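Local coordinates for protein rhamnogalacturonan endolyase YesW (Bacillus subtilis, PDB 2ZUX) that cleaves the rhamnogalacturonan backbone of plant cell-wall pectin by endo-type elimination, in a reaction that requires calcium or manganese, at residues 265-270 with 286-291; 10-15 with 82-87. All coordinates share one frame; numbering follows the deposited sequence.

Contact 1: 265-270 with 286-291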
loop_
_atom_site.group_PDB
_atom_site.type_symbol
_atom_site.label_atom_id
_atom_site.label_comp_id
_atom_site.label_asym_id
_atom_site.label_seq_id
_atom_site.Cartn_x
_atom_site.Cartn_y
_atom_site.Cartn_z
ATOM N N VAL A 265 -5.374 -2.847 23.141
ATOM C CA VAL A 265 -6.439 -3.701 22.631
ATOM C C VAL A 265 -6.837 -3.343 21.198
ATOM O O VAL A 265 -7.248 -4.220 20.432
ATOM C CB VAL A 265 -7.683 -3.651 23.569
ATOM C CG1 VAL A 265 -8.225 -2.230 23.691
ATOM C CG2 VAL A 265 -8.776 -4.615 23.107
ATOM N N ASP A 266 -6.702 -2.071 20.828
ATOM C CA ASP A 266 -7.237 -1.588 19.564
ATOM C C ASP A 266 -6.137 -1.239 18.569
ATOM O O ASP A 266 -6.265 -0.302 17.777
ATOM C CB ASP A 266 -8.172 -0.400 19.810
ATOM C CG ASP A 266 -9.544 -0.821 20.316
ATOM O OD1 ASP A 266 -9.872 -2.029 20.270
ATOM O OD2 ASP A 266 -10.283 0.085 20.769
ATOM N N ARG A 267 -5.066 -2.028 18.590
ATOM C CA ARG A 267 -3.956 -1.853 17.659
ATOM C C ARG A 267 -4.097 -2.859 16.535
ATOM O O ARG A 267 -3.717 -4.023 16.675
ATOM C CB ARG A 267 -2.618 -2.010 18.387
ATOM C CG ARG A 267 -2.360 -0.911 19.419
ATOM C CD ARG A 267 -2.144 0.429 18.744
ATOM N NE ARG A 267 -1.753 1.436 19.719
ATOM C CZ ARG A 267 -1.062 2.528 19.423
ATOM N NH1 ARG A 267 -0.664 2.755 18.181
ATOM N NH2 ARG A 267 -0.741 3.386 20.385
ATOM N N PHE A 268 -4.665 -2.416 15.421
ATOM C CA PHE A 268 -5.001 -3.320 14.321
ATOM C C PHE A 268 -4.062 -3.173 13.141
ATOM O O PHE A 268 -3.594 -2.069 12.836
ATOM C CB PHE A 268 -6.434 -3.055 13.842
ATOM C CG PHE A 268 -7.472 -3.282 14.899
ATOM C CD1 PHE A 268 -7.910 -4.573 15.188
ATOM C CD2 PHE A 268 -7.986 -2.219 15.626
ATOM C CE1 PHE A 268 -8.878 -4.797 16.172
ATOM C CE2 PHE A 268 -8.947 -2.423 16.608
ATOM C CZ PHE A 268 -9.381 -3.717 16.893
ATOM N N LEU A 269 -3.827 -4.298 12.465
ATOM C CA LEU A 269 -3.213 -4.328 11.135
ATOM C C LEU A 269 -4.004 -5.315 10.286
ATOM O O LEU A 269 -4.882 -6.022 10.792
ATOM C CB LEU A 269 -1.728 -4.713 11.198
ATOM C CG LEU A 269 -0.822 -3.866 12.089
ATOM C CD1 LEU A 269 0.526 -4.560 12.265
ATOM C CD2 LEU A 269 -0.666 -2.466 11.502
ATOM N N ALA A 270 -3.729 -5.339 8.989
ATOM C CA ALA A 270 -4.414 -6.260 8.095
ATOM C C ALA A 270 -3.579 -6.428 6.855
ATOM O O ALA A 270 -2.702 -5.608 6.562
ATOM C CB ALA A 270 -5.821 -5.747 7.735
ATOM N N ARG A 286 -4.379 -8.137 15.668
ATOM C CA ARG A 286 -4.764 -7.314 16.807
ATOM C C ARG A 286 -3.661 -7.399 17.828
ATOM O O ARG A 286 -3.211 -8.496 18.168
ATOM C CB ARG A 286 -6.086 -7.803 17.405
ATOM C CG ARG A 286 -6.693 -6.885 18.464
ATOM C CD ARG A 286 -8.078 -7.338 18.857
ATOM N NE ARG A 286 -8.830 -6.236 19.446
ATOM C CZ ARG A 286 -10.156 -6.138 19.438
ATOM N NH1 ARG A 286 -10.903 -7.104 18.911
ATOM N NH2 ARG A 286 -10.734 -5.062 19.970
ATOM N N GLY A 287 -3.233 -6.243 18.315
ATOM C CA GLY A 287 -2.159 -6.163 19.291
ATOM C C GLY A 287 -0.776 -6.155 18.673
ATOM O O GLY A 287 -0.544 -6.726 17.602
ATOM N N TYR A 288 0.152 -5.514 19.371
ATOM C CA TYR A 288 1.568 -5.709 19.098
ATOM C C TYR A 288 2.501 -5.344 20.231
ATOM O O TYR A 288 3.577 -5.918 20.329
ATOM C CB TYR A 288 2.049 -5.095 17.779
ATOM C CG TYR A 288 1.478 -3.766 17.365
ATOM C CD1 TYR A 288 1.893 -2.575 17.961
ATOM C CD2 TYR A 288 0.578 -3.694 16.301
ATOM C CE1 TYR A 288 1.380 -1.349 17.542
ATOM C CE2 TYR A 288 0.069 -2.478 15.868
ATOM C CZ TYR A 288 0.476 -1.312 16.493
ATOM O OH TYR A 288 -0.035 -0.109 16.062
ATOM N N TYR A 289 2.101 -4.426 21.110
ATOM C CA TYR A 289 2.985 -4.054 22.219
ATOM C C TYR A 289 3.187 -5.183 23.220
ATOM O O TYR A 289 4.267 -5.296 23.814
ATOM C CB TYR A 289 2.437 -2.841 22.948
ATOM C CG TYR A 289 2.427 -1.586 22.119
ATOM C CD1 TYR A 289 3.611 -0.903 21.854
ATOM C CD2 TYR A 289 1.236 -1.073 21.599
ATOM C CE1 TYR A 289 3.616 0.260 21.100
ATOM C CE2 TYR A 289 1.232 0.092 20.848
ATOM C CZ TYR A 289 2.422 0.755 20.605
ATOM O OH TYR A 289 2.398 1.914 19.857
ATOM N N ALA A 290 2.137 -5.965 23.455
ATOM C CA ALA A 290 2.216 -7.118 24.335
ATOM C C ALA A 290 1.468 -8.247 23.626
ATOM O O ALA A 290 1.896 -8.664 22.547
ATOM C CB ALA A 290 1.637 -6.781 25.703
ATOM N N LYS A 291 0.358 -8.723 24.183
ATOM C CA LYS A 291 -0.414 -9.775 23.519
ATOM C C LYS A 291 -0.664 -9.444 22.049
ATOM O O LYS A 291 -1.046 -8.313 21.712
ATOM C CB LYS A 291 -1.745 -10.010 24.226
ATOM C CG LYS A 291 -2.579 -11.113 23.586
ATOM C CD LYS A 291 -3.887 -11.372 24.329
ATOM C CE LYS A 291 -4.724 -12.412 23.600
ATOM N NZ LYS A 291 -5.922 -12.791 24.398
HETATM O O HOH W 1 -1.989 -5.893 15.286
HETATM O O HOH W 2 -2.105 -0.241 14.439
#

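Contact 2: 10-15 with 82-87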
loop_
_atom_site.group_PDB
_atom_site.type_symbol
_atom_site.label_atom_id
_atom_site.label_comp_id
_atom_site.label_asym_id
_atom_site.label_seq_id
_atom_site.Cartn_x
_atom_site.Cartn_y
_atom_site.Cartn_z
ATOM N N ARG A 10 -4.571 -1.895 -20.878
ATOM C CA ARG A 10 -3.260 -1.412 -21.290
ATOM C C ARG A 10 -2.722 -0.307 -20.374
ATOM O O ARG A 10 -1.519 -0.029 -20.369
ATOM C CB ARG A 10 -3.323 -0.957 -22.753
ATOM C CG ARG A 10 -1.988 -0.597 -23.400
ATOM C CD ARG A 10 -0.926 -1.669 -23.189
ATOM N NE ARG A 10 -1.261 -2.927 -23.851
ATOM C CZ ARG A 10 -0.576 -4.060 -23.721
ATOM N NH1 ARG A 10 0.494 -4.116 -22.934
ATOM N NH2 ARG A 10 -0.957 -5.144 -24.386
ATOM N N GLY A 11 -3.606 0.310 -19.591
ATOM C CA GLY A 11 -3.214 1.406 -18.706
ATOM C C GLY A 11 -2.679 2.602 -19.473
ATOM O O GLY A 11 -1.883 3.380 -18.956
ATOM N N LEU A 12 -3.114 2.749 -20.723
ATOM C CA LEU A 12 -2.618 3.811 -21.588
ATOM C C LEU A 12 -2.951 5.191 -21.020
ATOM O O LEU A 12 -4.087 5.438 -20.613
ATOM C CB LEU A 12 -3.179 3.648 -23.011
ATOM C CG LEU A 12 -2.668 4.615 -24.076
ATOM C CD1 LEU A 12 -1.180 4.434 -24.306
ATOM C CD2 LEU A 12 -3.434 4.387 -25.372
ATOM N N VAL A 13 -1.950 6.065 -20.983
ATOM C CA VAL A 13 -2.117 7.440 -20.519
ATOM C C VAL A 13 -1.364 8.380 -21.464
ATOM O O VAL A 13 -0.315 8.016 -22.003
ATOM C CB VAL A 13 -1.649 7.602 -19.032
ATOM C CG1 VAL A 13 -0.133 7.544 -18.903
ATOM C CG2 VAL A 13 -2.181 8.889 -18.426
ATOM N N ALA A 14 -1.924 9.567 -21.687
ATOM C CA ALA A 14 -1.324 10.578 -22.546
ATOM C C ALA A 14 -1.407 11.914 -21.836
ATOM O O ALA A 14 -2.474 12.300 -21.350
ATOM C CB ALA A 14 -2.036 10.642 -23.893
ATOM N N VAL A 15 -0.273 12.598 -21.751
ATOM C CA VAL A 15 -0.167 13.806 -20.946
ATOM C C VAL A 15 0.506 14.898 -21.760
ATOM O O VAL A 15 1.573 14.685 -22.340
ATOM C CB VAL A 15 0.642 13.560 -19.642
ATOM C CG1 VAL A 15 0.676 14.817 -18.770
ATOM C CG2 VAL A 15 0.080 12.379 -18.845
ATOM N N GLU A 82 -7.687 0.180 -25.222
ATOM C CA GLU A 82 -8.641 1.236 -24.934
ATOM C C GLU A 82 -8.083 2.581 -25.418
ATOM O O GLU A 82 -6.866 2.780 -25.472
ATOM C CB GLU A 82 -8.960 1.270 -23.430
ATOM C CG GLU A 82 -7.862 1.856 -22.519
ATOM C CD GLU A 82 -6.689 0.913 -22.219
ATOM O OE1 GLU A 82 -6.724 -0.285 -22.605
ATOM O OE2 GLU A 82 -5.725 1.399 -21.576
ATOM N N LYS A 83 -8.975 3.492 -25.788
ATOM C CA LYS A 83 -8.585 4.833 -26.214
ATOM C C LYS A 83 -8.212 5.711 -25.024
ATOM O O LYS A 83 -8.873 5.667 -23.987
ATOM C CB LYS A 83 -9.719 5.502 -26.992
ATOM C CG LYS A 83 -9.957 4.909 -28.361
ATOM C CD LYS A 83 -11.034 5.678 -29.120
ATOM C CE LYS A 83 -11.202 5.135 -30.534
ATOM N NZ LYS A 83 -9.979 5.337 -31.367
ATOM N N ALA A 84 -7.153 6.500 -25.186
ATOM C CA ALA A 84 -6.744 7.464 -24.168
ATOM C C ALA A 84 -6.806 8.888 -24.697
ATOM O O ALA A 84 -6.269 9.189 -25.761
ATOM C CB ALA A 84 -5.333 7.149 -23.661
ATOM N N SER A 85 -7.462 9.767 -23.948
ATOM C CA SER A 85 -7.439 11.187 -24.271
ATOM C C SER A 85 -6.260 11.851 -23.559
ATOM O O SER A 85 -5.628 11.240 -22.692
ATOM C CB SER A 85 -8.765 11.854 -23.895
ATOM O OG SER A 85 -9.058 11.667 -22.525
ATOM N N VAL A 86 -5.958 13.090 -23.932
ATOM C CA VAL A 86 -4.785 13.797 -23.416
ATOM C C VAL A 86 -5.116 14.578 -22.150
ATOM O O VAL A 86 -6.052 15.392 -22.135
ATOM C CB VAL A 86 -4.195 14.770 -24.476
ATOM C CG1 VAL A 86 -3.069 15.609 -23.894
ATOM C CG2 VAL A 86 -3.702 14.004 -25.701
ATOM N N TRP A 87 -4.344 14.339 -21.091
ATOM C CA TRP A 87 -4.467 15.123 -19.867
ATOM C C TRP A 87 -3.972 16.535 -20.117
ATOM O O TRP A 87 -2.810 16.743 -20.473
ATOM C CB TRP A 87 -3.603 14.531 -18.762
ATOM C CG TRP A 87 -3.982 13.187 -18.238
ATOM C CD1 TRP A 87 -4.847 12.276 -18.786
ATOM C CD2 TRP A 87 -3.459 12.588 -17.055
ATOM N NE1 TRP A 87 -4.893 11.143 -17.997
ATOM C CE2 TRP A 87 -4.054 11.317 -16.925
ATOM C CE3 TRP A 87 -2.546 13.012 -16.084
ATOM C CZ2 TRP A 87 -3.757 10.459 -15.859
ATOM C CZ3 TRP A 87 -2.253 12.163 -15.026
ATOM C CH2 TRP A 87 -2.855 10.901 -14.925
HETATM O O HOH W 3 -6.282 3.795 -20.457
HETATM O O HOH W 4 -4.734 9.654 -20.856
#

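Contact 1: 265-270 with 286-291
Arg286 meets Phe268 across the end of two antiparallel strands, 268-273 and 281-286, the first pair of a four-stranded blade of the beta-propeller. The two form a non-hydrogen-bonded pair and send their side chains to one face of the sheet. The extended Arg286 chain runs alongside the Phe268 ring, whose CZ lies over one guanidinium face, displaced toward its rim; ring and guanidinium planes are 51° apart. Arg286 NE donates to Val265 O over 2.7 Å, nearly straight at 171° and in the guanidinium plane. Its NH2 makes a longer salt bridge to Asp266 OD1 (3.2 Å), while NH1 is held by Glu229 and Pro249 O, so that all three guanidinium nitrogens have acceptors and two carboxylates probably stabilise the positive charge. Gly287 N then donates to Arg267 O over 2.8 Å, and water 1 joins that same oxygen to Gly287 O. With positive phi, Gly287 adopts a backbone shape in which a side chain would jam against the preceding carbonyl. Tyr288 turns one ring face to Arg267 CB, a CH-pi contact 3.9 Å from the ring centroid, and Leu269 CG touches CE2 of the same ring. Tyr288 OH is hydrogen-bonded to His326 ND1, a calcium ligand, and shares water 2 with Phe268 O. Tyr289 meets the other end of the Arg267 side chain, whose NE is hydrogen-bonded to Asn263 OD1. Tyr289 OH lies over one guanidinium face, offset toward the rim, and Arg267 NE comes to the edge of the Tyr289 ring, in its plane, 3.5 Å from Tyr289 CE2.

Contact 2: 10-15 with 82-87
A parallel pair of neighbouring strands, 13-17 and 76-87, lies inside the mixed sheet of the N-terminal beta-sheet domain, and the contact runs from the loop before the first strand to the end of the second. At the loop end the carboxylate of Glu82 receives backbone N-H groups. Its OE1 takes Arg10 N on the syn side at 3.2 Å, and OE2 takes Leu12 N at 3.1 Å, nearly along its C-O axis. Glu82 CG stands between the backbone N and the carbonyl carbon (chi1 74°), and a turn at chi2 brings CD back toward the backbone of residues 10-12. Water 3 donates both to OE2 and to Leu12 O, adding a bridge beside the direct bonds. Replacing Glu82 with an alanine would probably leave the amides of Arg10 and Leu12 without these acceptors and the loop 10-12 more mobile. Farther along, Leu12 CG packs on Ala84 CB at 3.7 Å. Between Ala14 and Ser85 the backbones are spanned by water 4, which accepts from Ala14 N and donates to Ser85 O. Direct pairing follows with Trp87 N to Ala14 O, 2.8 Å and almost straight at 176°. The Trp87 indole brings one face over both valines: Val13 CG2 packs tightly, 3.4 Å from CZ2, and Val15 CG2 lies 3.9 Å from CE3, each displaced toward the rim. Val86 CG2 touches Ala14 CB on the other face of the sheet. Strands 66-73 and 20-24 flank the pair on antiparallel terms, and 13-17 beside 76-87 is the one parallel pairing in this mixed beta-sheet domain.

Both segments of contact 2 precede those of contact 1 along the chain. Their centres are about 43 Å apart, with the middle of the molecule between them, and their nearest atoms are about 26 Å apart, so they do not touch. They share no sheet. Contact 2 joins strands far apart in sequence within the N-terminal beta-sheet domain, whereas contact 1 ties the start of one blade to the end of its second strand in the beta-propeller of the family 11 domain, where sequence neighbours pair. Each has bound metal nearby: contact 1 lies beside the calcium site that includes His326 and His362, contact 2 near another, to which Leu508 and Glu514 belong.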